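Local coordinates for 2-polyprenyl-6-methoxyphenol hydroxylase-like FAD-dependent oxidoreductase (Streptomyces sp. NRRL 11266, PDB 6UI5), which binds flavin-adenine dinucleotide in a Rossmann-type domain and belongs to the family of FAD-dependent oxidoreductases related to aromatic-ring hydroxylases, at residues I167-D172 with A286-P291; I266-A271 with N341-L346; L297-G302 with V379-P384. One frame throughout, in Å; residues are numbered along the deposited sequence.

Interaction 1: I167-D172 with A286-P291. With FAD (flavin-adenine dinucleotide), chain C.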
loop_
_atom_site.group_PDB
_atom_site.type_symbol
_atom_site.label_atom_id
_atom_site.label_comp_id
_atom_site.label_asym_id
_atom_site.label_seq_id
_atom_site.Cartn_x
_atom_site.Cartn_y
_atom_site.Cartn_z
ATOM N N ILE A 167 -20.418 21.515 -11.547
ATOM C CA ILE A 167 -19.306 20.567 -11.564
ATOM C C ILE A 167 -19.556 19.486 -10.519
ATOM O O ILE A 167 -19.857 19.776 -9.357
ATOM C CB ILE A 167 -17.939 21.256 -11.355
ATOM C CG1 ILE A 167 -17.766 21.728 -9.952
ATOM C CG2 ILE A 167 -17.757 22.501 -12.218
ATOM C CD1 ILE A 167 -16.608 22.569 -9.792
ATOM N N ASP A 168 -19.445 18.238 -10.939
ATOM C CA ASP A 168 -19.753 17.122 -10.059
ATOM C C ASP A 168 -18.651 16.957 -9.011
ATOM O O ASP A 168 -17.468 17.179 -9.290
ATOM C CB ASP A 168 -19.942 15.856 -10.903
ATOM C CG ASP A 168 -21.103 15.980 -11.909
ATOM O OD1 ASP A 168 -20.906 16.578 -12.992
ATOM O OD2 ASP A 168 -22.209 15.464 -11.626
ATOM N N TYR A 169 -19.052 16.581 -7.786
ATOM C CA TYR A 169 -18.183 16.503 -6.600
ATOM C C TYR A 169 -17.977 15.030 -6.257
ATOM O O TYR A 169 -18.807 14.411 -5.582
ATOM C CB TYR A 169 -18.819 17.264 -5.439
ATOM C CG TYR A 169 -17.917 17.769 -4.315
ATOM C CD1 TYR A 169 -16.542 18.031 -4.520
ATOM C CD2 TYR A 169 -18.469 18.060 -3.069
ATOM C CE1 TYR A 169 -15.743 18.549 -3.475
ATOM C CE2 TYR A 169 -17.711 18.576 -2.020
ATOM C CZ TYR A 169 -16.372 18.812 -2.213
ATOM O OH TYR A 169 -15.729 19.322 -1.133
ATOM N N VAL A 170 -16.860 14.481 -6.714
ATOM C CA VAL A 170 -16.679 13.038 -6.823
ATOM C C VAL A 170 -16.065 12.485 -5.544
ATOM O O VAL A 170 -15.052 13.008 -5.061
ATOM C CB VAL A 170 -15.782 12.716 -8.027
ATOM C CG1 VAL A 170 -15.457 11.220 -8.050
ATOM C CG2 VAL A 170 -16.446 13.202 -9.321
ATOM N N GLY A 171 -16.636 11.405 -5.021
ATOM C CA GLY A 171 -15.999 10.675 -3.941
ATOM C C GLY A 171 -16.947 9.726 -3.232
ATOM O O GLY A 171 -18.118 9.594 -3.584
ATOM N N ASP A 172 -16.399 9.061 -2.213
ATOM C CA ASP A 172 -17.146 8.071 -1.451
ATOM C C ASP A 172 -16.456 7.819 -0.115
ATOM O O ASP A 172 -15.296 8.171 0.075
ATOM C CB ASP A 172 -17.296 6.774 -2.233
ATOM C CG ASP A 172 -18.655 6.141 -2.038
ATOM O OD1 ASP A 172 -19.599 6.871 -1.660
ATOM O OD2 ASP A 172 -18.782 4.920 -2.257
ATOM N N ALA A 286 -12.904 22.679 -3.731
ATOM C CA ALA A 286 -12.410 21.731 -4.718
ATOM C C ALA A 286 -12.204 20.334 -4.148
ATOM O O ALA A 286 -12.329 19.353 -4.899
ATOM C CB ALA A 286 -11.098 22.237 -5.349
ATOM N N HIS A 287 -11.939 20.215 -2.843
ATOM C CA HIS A 287 -11.564 18.912 -2.304
ATOM C C HIS A 287 -11.574 18.980 -0.786
ATOM O O HIS A 287 -11.123 19.978 -0.201
ATOM C CB HIS A 287 -10.161 18.491 -2.808
ATOM C CG HIS A 287 -9.200 19.630 -2.844
ATOM N ND1 HIS A 287 -8.518 20.059 -1.724
ATOM C CD2 HIS A 287 -8.872 20.489 -3.840
ATOM C CE1 HIS A 287 -7.784 21.119 -2.039
ATOM N NE2 HIS A 287 -7.980 21.400 -3.316
ATOM N N VAL A 288 -12.055 17.895 -0.163
ATOM C CA VAL A 288 -12.189 17.778 1.290
ATOM C C VAL A 288 -11.981 16.322 1.679
ATOM O O VAL A 288 -12.179 15.412 0.872
ATOM C CB VAL A 288 -13.574 18.225 1.818
ATOM C CG1 VAL A 288 -13.810 19.724 1.552
ATOM C CG2 VAL A 288 -14.643 17.370 1.191
ATOM N N HIS A 289 -11.628 16.104 2.948
ATOM C CA HIS A 289 -11.194 14.797 3.436
ATOM C C HIS A 289 -10.928 14.969 4.921
ATOM O O HIS A 289 -10.974 16.085 5.444
ATOM C CB HIS A 289 -9.935 14.306 2.721
ATOM C CG HIS A 289 -8.898 15.368 2.585
ATOM N ND1 HIS A 289 -8.214 15.879 3.668
ATOM C CD2 HIS A 289 -8.478 16.070 1.510
ATOM C CE1 HIS A 289 -7.392 16.829 3.258
ATOM N NE2 HIS A 289 -7.532 16.967 1.953
ATOM N N TYR A 290 -10.635 13.858 5.587
ATOM C CA TYR A 290 -10.312 13.920 7.000
ATOM C C TYR A 290 -9.049 14.757 7.206
ATOM O O TYR A 290 -8.100 14.686 6.403
ATOM C CB TYR A 290 -10.122 12.522 7.584
ATOM C CG TYR A 290 -9.816 12.507 9.055
ATOM C CD1 TYR A 290 -10.833 12.649 9.981
ATOM C CD2 TYR A 290 -8.523 12.349 9.523
ATOM C CE1 TYR A 290 -10.575 12.645 11.335
ATOM C CE2 TYR A 290 -8.251 12.329 10.881
ATOM C CZ TYR A 290 -9.281 12.483 11.785
ATOM O OH TYR A 290 -9.036 12.485 13.146
ATOM N N PRO A 291 -9.015 15.576 8.259
ATOM C CA PRO A 291 -7.855 16.455 8.499
ATOM C C PRO A 291 -6.644 15.705 9.072
ATOM O O PRO A 291 -6.601 15.366 10.254
ATOM C CB PRO A 291 -8.375 17.486 9.534
ATOM C CG PRO A 291 -9.704 16.910 10.034
ATOM C CD PRO A 291 -10.250 16.030 8.943
HETATM P PA FAD C . -13.180 27.405 4.461
HETATM O O1A FAD C . -12.168 27.373 5.584
HETATM O O2A FAD C . -14.326 26.475 4.821
HETATM O O5B FAD C . -13.612 28.962 4.090
HETATM C C5B FAD C . -14.685 29.203 3.193
HETATM C C4B FAD C . -15.248 30.634 3.477
HETATM O O4B FAD C . -16.147 31.017 2.604
HETATM C C3B FAD C . -15.980 30.650 4.839
HETATM O O3B FAD C . -15.677 31.813 5.477
HETATM C C2B FAD C . -17.474 30.610 4.460
HETATM O O2B FAD C . -18.253 31.091 5.631
HETATM C C1B FAD C . -17.496 31.441 3.454
HETATM N N9A FAD C . -18.590 31.288 2.515
HETATM C C8A FAD C . -19.191 30.134 2.147
HETATM N N7A FAD C . -20.108 30.427 1.201
HETATM C C5A FAD C . -20.055 31.761 0.972
HETATM C C6A FAD C . -20.759 32.597 0.113
HETATM N N6A FAD C . -21.817 32.505 -0.882
HETATM N N1A FAD C . -20.512 33.910 0.090
HETATM C C2A FAD C . -19.563 34.436 0.896
HETATM N N3A FAD C . -18.862 33.613 1.727
HETATM C C4A FAD C . -19.107 32.286 1.769
HETATM N N1 FAD C . -6.793 21.997 8.602
HETATM C C2 FAD C . -5.381 21.670 8.955
HETATM O O2 FAD C . -4.471 22.053 8.295
HETATM N N3 FAD C . -5.119 20.846 10.170
HETATM C C4 FAD C . -6.246 20.384 10.982
HETATM O O4 FAD C . -6.071 19.729 11.954
HETATM C C4X FAD C . -7.661 20.732 10.593
HETATM N N5 FAD C . -8.728 20.239 11.433
HETATM C C5X FAD C . -10.132 20.554 11.068
HETATM C C6 FAD C . -11.156 20.068 11.884
HETATM C C7 FAD C . -12.481 20.352 11.572
HETATM C C7M FAD C . -13.363 19.697 12.626
HETATM C C8 FAD C . -12.813 21.126 10.449
HETATM C C8M FAD C . -14.301 21.391 10.187
HETATM C C9 FAD C . -11.784 21.616 9.624
HETATM C C9A FAD C . -10.430 21.332 9.921
HETATM N N10 FAD C . -9.312 21.840 9.039
HETATM C C10 FAD C . -7.933 21.532 9.410
HETATM C "C1'" FAD C . -9.651 22.680 7.873
HETATM C "C2'" FAD C . -9.188 22.254 6.468
HETATM O "O2'" FAD C . -7.872 22.593 6.233
HETATM C "C3'" FAD C . -9.956 23.036 5.404
HETATM O "O3'" FAD C . -9.695 22.417 4.184
HETATM C "C4'" FAD C . -9.547 24.514 5.232
HETATM O "O4'" FAD C . -9.702 25.292 6.385
HETATM C "C5'" FAD C . -10.531 25.038 4.179
HETATM O "O5'" FAD C . -10.066 26.226 3.602
HETATM P P FAD C . -11.005 27.049 2.520
HETATM O O1P FAD C . -10.614 28.508 2.548
HETATM O O2P FAD C . -10.994 26.471 1.117
HETATM O O3P FAD C . -12.554 26.817 3.048
#

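Interaction 2: I266-A271 with N341-L346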
loop_
_atom_site.group_PDB
_atom_site.type_symbol
_atom_site.label_atom_id
_atom_site.label_comp_id
_atom_site.label_asym_id
_atom_site.label_seq_id
_atom_site.Cartn_x
_atom_site.Cartn_y
_atom_site.Cartn_z
ATOM N N ILE A 266 -17.438 14.118 8.257
ATOM C CA ILE A 266 -16.389 14.113 7.229
ATOM C C ILE A 266 -16.862 13.282 6.061
ATOM O O ILE A 266 -17.198 12.103 6.232
ATOM C CB ILE A 266 -15.059 13.560 7.754
ATOM C CG1 ILE A 266 -14.396 14.572 8.675
ATOM C CG2 ILE A 266 -14.124 13.186 6.567
ATOM C CD1 ILE A 266 -14.057 15.889 7.972
ATOM N N VAL A 267 -16.841 13.871 4.870
ATOM C CA VAL A 267 -16.882 13.105 3.632
ATOM C C VAL A 267 -15.628 13.421 2.832
ATOM O O VAL A 267 -14.909 14.371 3.124
ATOM C CB VAL A 267 -18.132 13.396 2.799
ATOM C CG1 VAL A 267 -19.369 12.731 3.451
ATOM C CG2 VAL A 267 -18.283 14.895 2.649
ATOM N N THR A 268 -15.403 12.626 1.783
ATOM C CA THR A 268 -14.211 12.697 0.937
ATOM C C THR A 268 -14.632 12.982 -0.499
ATOM O O THR A 268 -15.269 12.141 -1.141
ATOM C CB THR A 268 -13.441 11.389 0.997
ATOM O OG1 THR A 268 -13.172 11.056 2.362
ATOM C CG2 THR A 268 -12.126 11.522 0.227
ATOM N N ARG A 269 -14.280 14.158 -1.016
ATOM C CA ARG A 269 -14.689 14.524 -2.367
ATOM C C ARG A 269 -13.569 15.242 -3.097
ATOM O O ARG A 269 -12.738 15.934 -2.490
ATOM C CB ARG A 269 -15.957 15.414 -2.401
ATOM C CG ARG A 269 -17.180 14.801 -1.661
ATOM C CD ARG A 269 -18.061 13.844 -2.533
ATOM N NE ARG A 269 -19.197 13.407 -1.718
ATOM C CZ ARG A 269 -19.191 12.382 -0.868
ATOM N NH1 ARG A 269 -18.105 11.573 -0.779
ATOM N NH2 ARG A 269 -20.320 12.126 -0.151
ATOM N N ASN A 270 -13.558 15.057 -4.418
ATOM C CA ASN A 270 -12.673 15.801 -5.296
ATOM C C ASN A 270 -13.507 16.283 -6.477
ATOM O O ASN A 270 -14.093 15.469 -7.194
ATOM C CB ASN A 270 -11.496 14.925 -5.732
ATOM C CG ASN A 270 -10.319 15.728 -6.255
ATOM O OD1 ASN A 270 -10.130 16.881 -5.856
ATOM N ND2 ASN A 270 -9.500 15.111 -7.146
ATOM N N ALA A 271 -13.605 17.603 -6.645
ATOM C CA ALA A 271 -14.282 18.159 -7.810
ATOM C C ALA A 271 -13.697 17.576 -9.098
ATOM O O ALA A 271 -12.485 17.379 -9.216
ATOM C CB ALA A 271 -14.154 19.685 -7.809
ATOM N N ASN A 341 -4.643 9.469 -0.096
ATOM C CA ASN A 341 -3.825 8.993 1.016
ATOM C C ASN A 341 -4.462 9.271 2.380
ATOM O O ASN A 341 -4.216 8.506 3.326
ATOM C CB ASN A 341 -2.407 9.587 0.937
ATOM C CG ASN A 341 -2.263 10.873 1.690
ATOM O OD1 ASN A 341 -2.105 10.868 2.921
ATOM N ND2 ASN A 341 -2.284 12.004 0.958
ATOM N N ILE A 342 -5.267 10.337 2.519
ATOM C CA ILE A 342 -6.073 10.461 3.741
ATOM C C ILE A 342 -6.936 9.220 3.908
ATOM O O ILE A 342 -6.891 8.543 4.940
ATOM C CB ILE A 342 -6.937 11.737 3.730
ATOM C CG1 ILE A 342 -6.090 13.016 3.638
ATOM C CG2 ILE A 342 -7.878 11.777 4.962
ATOM C CD1 ILE A 342 -5.248 13.275 4.815
ATOM N N GLN A 343 -7.707 8.880 2.873
ATOM C CA GLN A 343 -8.541 7.685 2.954
ATOM C C GLN A 343 -7.686 6.460 3.274
ATOM O O GLN A 343 -8.084 5.602 4.081
ATOM C CB GLN A 343 -9.306 7.492 1.642
ATOM C CG GLN A 343 -10.445 8.473 1.398
ATOM C CD GLN A 343 -11.552 8.408 2.456
ATOM O OE1 GLN A 343 -11.374 8.817 3.615
ATOM N NE2 GLN A 343 -12.703 7.869 2.053
ATOM N N ALA A 344 -6.476 6.391 2.682
ATOM C CA ALA A 344 -5.575 5.280 2.971
ATOM C C ALA A 344 -5.149 5.294 4.428
ATOM O O ALA A 344 -5.091 4.243 5.065
ATOM C CB ALA A 344 -4.336 5.314 2.064
ATOM N N GLN A 345 -4.853 6.471 4.977
ATOM C CA GLN A 345 -4.588 6.550 6.413
ATOM C C GLN A 345 -5.783 6.054 7.220
ATOM O O GLN A 345 -5.606 5.310 8.193
ATOM C CB GLN A 345 -4.205 7.980 6.822
ATOM C CG GLN A 345 -2.747 8.344 6.460
ATOM C CD GLN A 345 -2.353 9.753 6.908
ATOM O OE1 GLN A 345 -2.301 10.040 8.114
ATOM N NE2 GLN A 345 -2.095 10.649 5.934
ATOM N N LEU A 346 -7.010 6.421 6.828
ATOM C CA LEU A 346 -8.161 5.975 7.620
ATOM C C LEU A 346 -8.275 4.452 7.623
ATOM O O LEU A 346 -8.707 3.860 8.622
ATOM C CB LEU A 346 -9.460 6.601 7.105
ATOM C CG LEU A 346 -9.716 8.068 7.464
ATOM C CD1 LEU A 346 -11.120 8.494 7.049
ATOM C CD2 LEU A 346 -9.492 8.316 8.951
#

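Interaction 3: L297-G302 with V379-P384. With FAD (flavin-adenine dinucleotide), chain C.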
loop_
_atom_site.group_PDB
_atom_site.type_symbol
_atom_site.label_atom_id
_atom_site.label_comp_id
_atom_site.label_asym_id
_atom_site.label_seq_id
_atom_site.Cartn_x
_atom_site.Cartn_y
_atom_site.Cartn_z
ATOM N N LEU A 297 -5.019 22.413 4.713
ATOM C CA LEU A 297 -4.441 23.741 4.643
ATOM C C LEU A 297 -3.380 23.819 3.553
ATOM O O LEU A 297 -3.347 24.784 2.778
ATOM C CB LEU A 297 -3.855 24.072 6.008
ATOM C CG LEU A 297 -3.554 25.500 6.392
ATOM C CD1 LEU A 297 -4.702 26.335 5.939
ATOM C CD2 LEU A 297 -3.444 25.507 7.892
ATOM N N GLY A 298 -2.514 22.800 3.469
ATOM C CA GLY A 298 -1.487 22.789 2.435
ATOM C C GLY A 298 -2.055 22.880 1.032
ATOM O O GLY A 298 -1.636 23.722 0.230
ATOM N N THR A 299 -3.012 22.006 0.712
ATOM C CA THR A 299 -3.623 22.046 -0.609
ATOM C C THR A 299 -4.366 23.361 -0.828
ATOM O O THR A 299 -4.329 23.930 -1.926
ATOM C CB THR A 299 -4.546 20.839 -0.796
ATOM O OG1 THR A 299 -5.506 20.799 0.258
ATOM C CG2 THR A 299 -3.747 19.541 -0.722
ATOM N N ALA A 300 -5.011 23.883 0.214
ATOM C CA ALA A 300 -5.738 25.139 0.067
ATOM C C ALA A 300 -4.795 26.264 -0.340
ATOM O O ALA A 300 -5.036 26.974 -1.319
ATOM C CB ALA A 300 -6.458 25.491 1.376
ATOM N N ILE A 301 -3.721 26.457 0.426
ATOM C CA ILE A 301 -2.751 27.482 0.083
ATOM C C ILE A 301 -2.081 27.140 -1.249
ATOM O O ILE A 301 -1.928 28.002 -2.122
ATOM C CB ILE A 301 -1.740 27.629 1.231
ATOM C CG1 ILE A 301 -2.455 28.080 2.507
ATOM C CG2 ILE A 301 -0.694 28.632 0.872
ATOM C CD1 ILE A 301 -2.745 29.550 2.503
ATOM N N GLY A 302 -1.723 25.862 -1.433
ATOM C CA GLY A 302 -1.181 25.397 -2.711
ATOM C C GLY A 302 -2.070 25.738 -3.886
ATOM O O GLY A 302 -1.585 26.178 -4.925
ATOM N N VAL A 379 2.027 14.048 2.121
ATOM C CA VAL A 379 1.387 14.481 3.359
ATOM C C VAL A 379 2.022 15.742 3.915
ATOM O O VAL A 379 1.392 16.411 4.731
ATOM C CB VAL A 379 1.368 13.378 4.458
ATOM C CG1 VAL A 379 0.987 12.043 3.855
ATOM C CG2 VAL A 379 2.695 13.268 5.192
ATOM N N THR A 380 3.243 16.112 3.499
ATOM C CA THR A 380 3.754 17.415 3.934
ATOM C C THR A 380 3.503 18.511 2.905
ATOM O O THR A 380 3.936 19.656 3.109
ATOM C CB THR A 380 5.237 17.363 4.273
ATOM O OG1 THR A 380 5.979 16.944 3.113
ATOM C CG2 THR A 380 5.505 16.396 5.425
ATOM N N ASN A 381 2.799 18.188 1.817
ATOM C CA ASN A 381 2.596 19.099 0.690
ATOM C C ASN A 381 3.906 19.616 0.073
ATOM O O ASN A 381 3.886 20.611 -0.668
ATOM C CB ASN A 381 1.679 20.251 1.097
ATOM C CG ASN A 381 0.314 19.729 1.597
ATOM O OD1 ASN A 381 0.014 19.796 2.787
ATOM N ND2 ASN A 381 -0.475 19.140 0.694
ATOM N N LEU A 382 5.056 18.957 0.327
ATOM C CA LEU A 382 6.191 19.085 -0.606
ATOM C C LEU A 382 5.787 18.531 -1.947
ATOM O O LEU A 382 5.978 19.164 -2.989
ATOM C CB LEU A 382 7.417 18.338 -0.095
ATOM C CG LEU A 382 7.930 18.859 1.239
ATOM C CD1 LEU A 382 9.033 17.945 1.780
ATOM C CD2 LEU A 382 8.360 20.334 1.089
ATOM N N GLY A 383 5.249 17.319 -1.918
ATOM C CA GLY A 383 3.984 17.031 -2.537
ATOM C C GLY A 383 4.116 16.959 -4.015
ATOM O O GLY A 383 5.166 17.254 -4.577
ATOM N N PRO A 384 3.024 16.679 -4.663
ATOM C CA PRO A 384 3.065 16.254 -6.069
ATOM C C PRO A 384 3.952 17.178 -6.891
ATOM O O PRO A 384 3.688 18.384 -6.976
ATOM C CB PRO A 384 1.602 16.329 -6.507
ATOM C CG PRO A 384 1.014 17.430 -5.598
ATOM C CD PRO A 384 1.832 17.463 -4.316
HETATM P PA FAD C . -13.180 27.405 4.461
HETATM O O1A FAD C . -12.168 27.373 5.584
HETATM O O2A FAD C . -14.326 26.475 4.821
HETATM O O5B FAD C . -13.612 28.962 4.090
HETATM C C5B FAD C . -14.685 29.203 3.193
HETATM C C4B FAD C . -15.248 30.634 3.477
HETATM O O4B FAD C . -16.147 31.017 2.604
HETATM C C3B FAD C . -15.980 30.650 4.839
HETATM O O3B FAD C . -15.677 31.813 5.477
HETATM C C2B FAD C . -17.474 30.610 4.460
HETATM O O2B FAD C . -18.253 31.091 5.631
HETATM C C1B FAD C . -17.496 31.441 3.454
HETATM N N9A FAD C . -18.590 31.288 2.515
HETATM C C8A FAD C . -19.191 30.134 2.147
HETATM N N7A FAD C . -20.108 30.427 1.201
HETATM C C5A FAD C . -20.055 31.761 0.972
HETATM C C6A FAD C . -20.759 32.597 0.113
HETATM N N6A FAD C . -21.817 32.505 -0.882
HETATM N N1A FAD C . -20.512 33.910 0.090
HETATM C C2A FAD C . -19.563 34.436 0.896
HETATM N N3A FAD C . -18.862 33.613 1.727
HETATM C C4A FAD C . -19.107 32.286 1.769
HETATM N N1 FAD C . -6.793 21.997 8.602
HETATM C C2 FAD C . -5.381 21.670 8.955
HETATM O O2 FAD C . -4.471 22.053 8.295
HETATM N N3 FAD C . -5.119 20.846 10.170
HETATM C C4 FAD C . -6.246 20.384 10.982
HETATM O O4 FAD C . -6.071 19.729 11.954
HETATM C C4X FAD C . -7.661 20.732 10.593
HETATM N N5 FAD C . -8.728 20.239 11.433
HETATM C C5X FAD C . -10.132 20.554 11.068
HETATM C C6 FAD C . -11.156 20.068 11.884
HETATM C C7 FAD C . -12.481 20.352 11.572
HETATM C C7M FAD C . -13.363 19.697 12.626
HETATM C C8 FAD C . -12.813 21.126 10.449
HETATM C C8M FAD C . -14.301 21.391 10.187
HETATM C C9 FAD C . -11.784 21.616 9.624
HETATM C C9A FAD C . -10.430 21.332 9.921
HETATM N N10 FAD C . -9.312 21.840 9.039
HETATM C C10 FAD C . -7.933 21.532 9.410
HETATM C "C1'" FAD C . -9.651 22.680 7.873
HETATM C "C2'" FAD C . -9.188 22.254 6.468
HETATM O "O2'" FAD C . -7.872 22.593 6.233
HETATM C "C3'" FAD C . -9.956 23.036 5.404
HETATM O "O3'" FAD C . -9.695 22.417 4.184
HETATM C "C4'" FAD C . -9.547 24.514 5.232
HETATM O "O4'" FAD C . -9.702 25.292 6.385
HETATM C "C5'" FAD C . -10.531 25.038 4.179
HETATM O "O5'" FAD C . -10.066 26.226 3.602
HETATM P P FAD C . -11.005 27.049 2.520
HETATM O O1P FAD C . -10.614 28.508 2.548
HETATM O O2P FAD C . -10.994 26.471 1.117
HETATM O O3P FAD C . -12.554 26.817 3.048
#

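Interaction 1: I167-D172 with A286-P291
The hydroxyl of Tyr169 reaches past a whole strand to press on both methyls of Val288, with OH 3.2 Å from CG2 and 3.3 Å from CG1. The contact lies in the antiparallel sheet of the FAD-binding domain, where strands 169-170 and 287-288 flank strand 257-271 and hydrogen-bond to it rather than to each other. Their separation is spanned by one long side chain: with CG swung anti to the backbone N (chi1 -157°), the Tyr169 ring extends over Arg269 of the middle strand. It meets the Val288 side chain at about a right angle. The carbonyl of Ala286 comes to the edge of the ring, in its plane, with O 3.8 Å from CE1. Arg162 makes a cation-pi contact with the same ring, and Arg157 packs against both Tyr169 and Val288, so arginines border the place where the tyrosine meets the valine. At the other end of 167-172, the backbone N of Asp172 is hydrogen-bonded to Tyr357 OH of the second subunit, so the loop after strand 169-170 reaches the dimer contact.

Just before Val288, His287 NE2 is hydrogen-bonded to Asp303; beyond Val288 the chain runs on to the flavin. His289 folds over the following peptide, donating from ND1 to Tyr290 O (3.0 Å, 164° at the hydrogen) from above the carbonyl plane. Next along the chain is Pro291, a residue of the FAD pocket, whose CB lies over the face of the isoalloxazine ring system, 3.4 Å from FAD N5.

Interaction 2: I266-A271 with N341-L346
Thr268 sets its hydroxyl over the flat carboxamide of Gln343. OG1 is 3.1 Å from both CD and OE1 of Gln343 and 3.2 Å from its NE2, so the oxygen stands above the middle of the group and is poorly angled for a hydrogen bond with its N-H. Beside this polar touch, CG2 of Thr268 packs on CG of Gln343 at 3.7 Å. The two side chains approach from opposite directions, and a bend in the glutamine (chi2 -61°) turns its amide across the threonine tip.

Asp173 organises the next shell. Its OD2 is hydrogen-bonded to Thr268 OG1 and more weakly to Gln343 NE2, so one carboxylate oxygen serves both partners. Arg269 NH1 donates to Thr268 O (2.9 Å) and lies at long, weak ion-pair range of Asp173 OD1, outside the two segments. Tyr357 of the second subunit packs on both Thr268 and Gln343.

Further round helix 325-346, Gln345 NE2 donates to Asn341 OD1 one turn earlier (3.0 Å), approaching almost in line with the C=O bond, 172° at the oxygen. Asn293 also bonds to this NE2, and Gln345 OE1 takes up Ala76 N.

Strand 257-271 and the end of helix 325-346 thus meet at the subunit interface through buried polar groups. Their direct touch is van der Waals in kind, and its polar cohesion comes from the shared carboxylate of Asp173, whose negative charge may be partly offset by the distant Arg269.

Interaction 3: L297-G302 with V379-P384
Gly298 and Asn381 let their backbones come within 5.8 Å, CA to CA, because the helix offers a bare surface at the glycine. The Asn381 carboxamide fills this spot, its OD1 lying 3.4 Å from Gly298 CA. The asparagine belongs to a Schellman motif that closes helix 369-379: it takes a positive phi of 56° as the chain leaves the helix. Its side chain, with CG beside the backbone N (chi1 -58°), then projects onto helix 295-316 of the FAD-binding domain. OD1 gains its hydrogen bond from Asn47 ND2, and the backbone O of Asn381 is bound by Arg406 NH2, so its side chain and backbone each have a partner outside the two segments.

This tight part is buried. On the far side of the same helix turn, Leu297 lines the flavin pocket with CB 3.1 Å from FAD O2, a close approach that brings the first turns of helix 295-316 up to the pyrimidine end of the isoalloxazine. The N-terminal end of a helix so placed would be expected to draw negative charge toward O2.

Outward, the contact thins. Asn381 is partly exposed, and beyond it the loop departs from helix 295-316, with Leu382 resting on Val85 and Arg89 and Pro384 on helix 325-346. Thr299 adds only a light touch: its OG1 bonds back to Gln295 O in the preceding turn, leaving the methyl CG2 to meet Asn381 ND2 at 3.6 Å.

Overall arrangement
From the N terminus, segment 167-172 opens interaction 1, which closes on 286-291 after a loop of 113 residues. Before that closure, 266-271 has opened interaction 2, which shuts at 341-346, so these two cross. They share the antiparallel sheet, where Val170 O and Ala286 O probably accept hydrogen bonds from Asn270 N and Ala271 N, and both touch the second subunit. Interaction 3 begins at 297-302, after interaction 1 is complete, and ends at 379-384, crossing interaction 2 in turn. Asn341 and Val379 pack where those two meet. Together the contacts join the sheet, helices 295-316 and 325-346 and the loop following helix 369-379, with interactions 1 and 3 both reaching FAD.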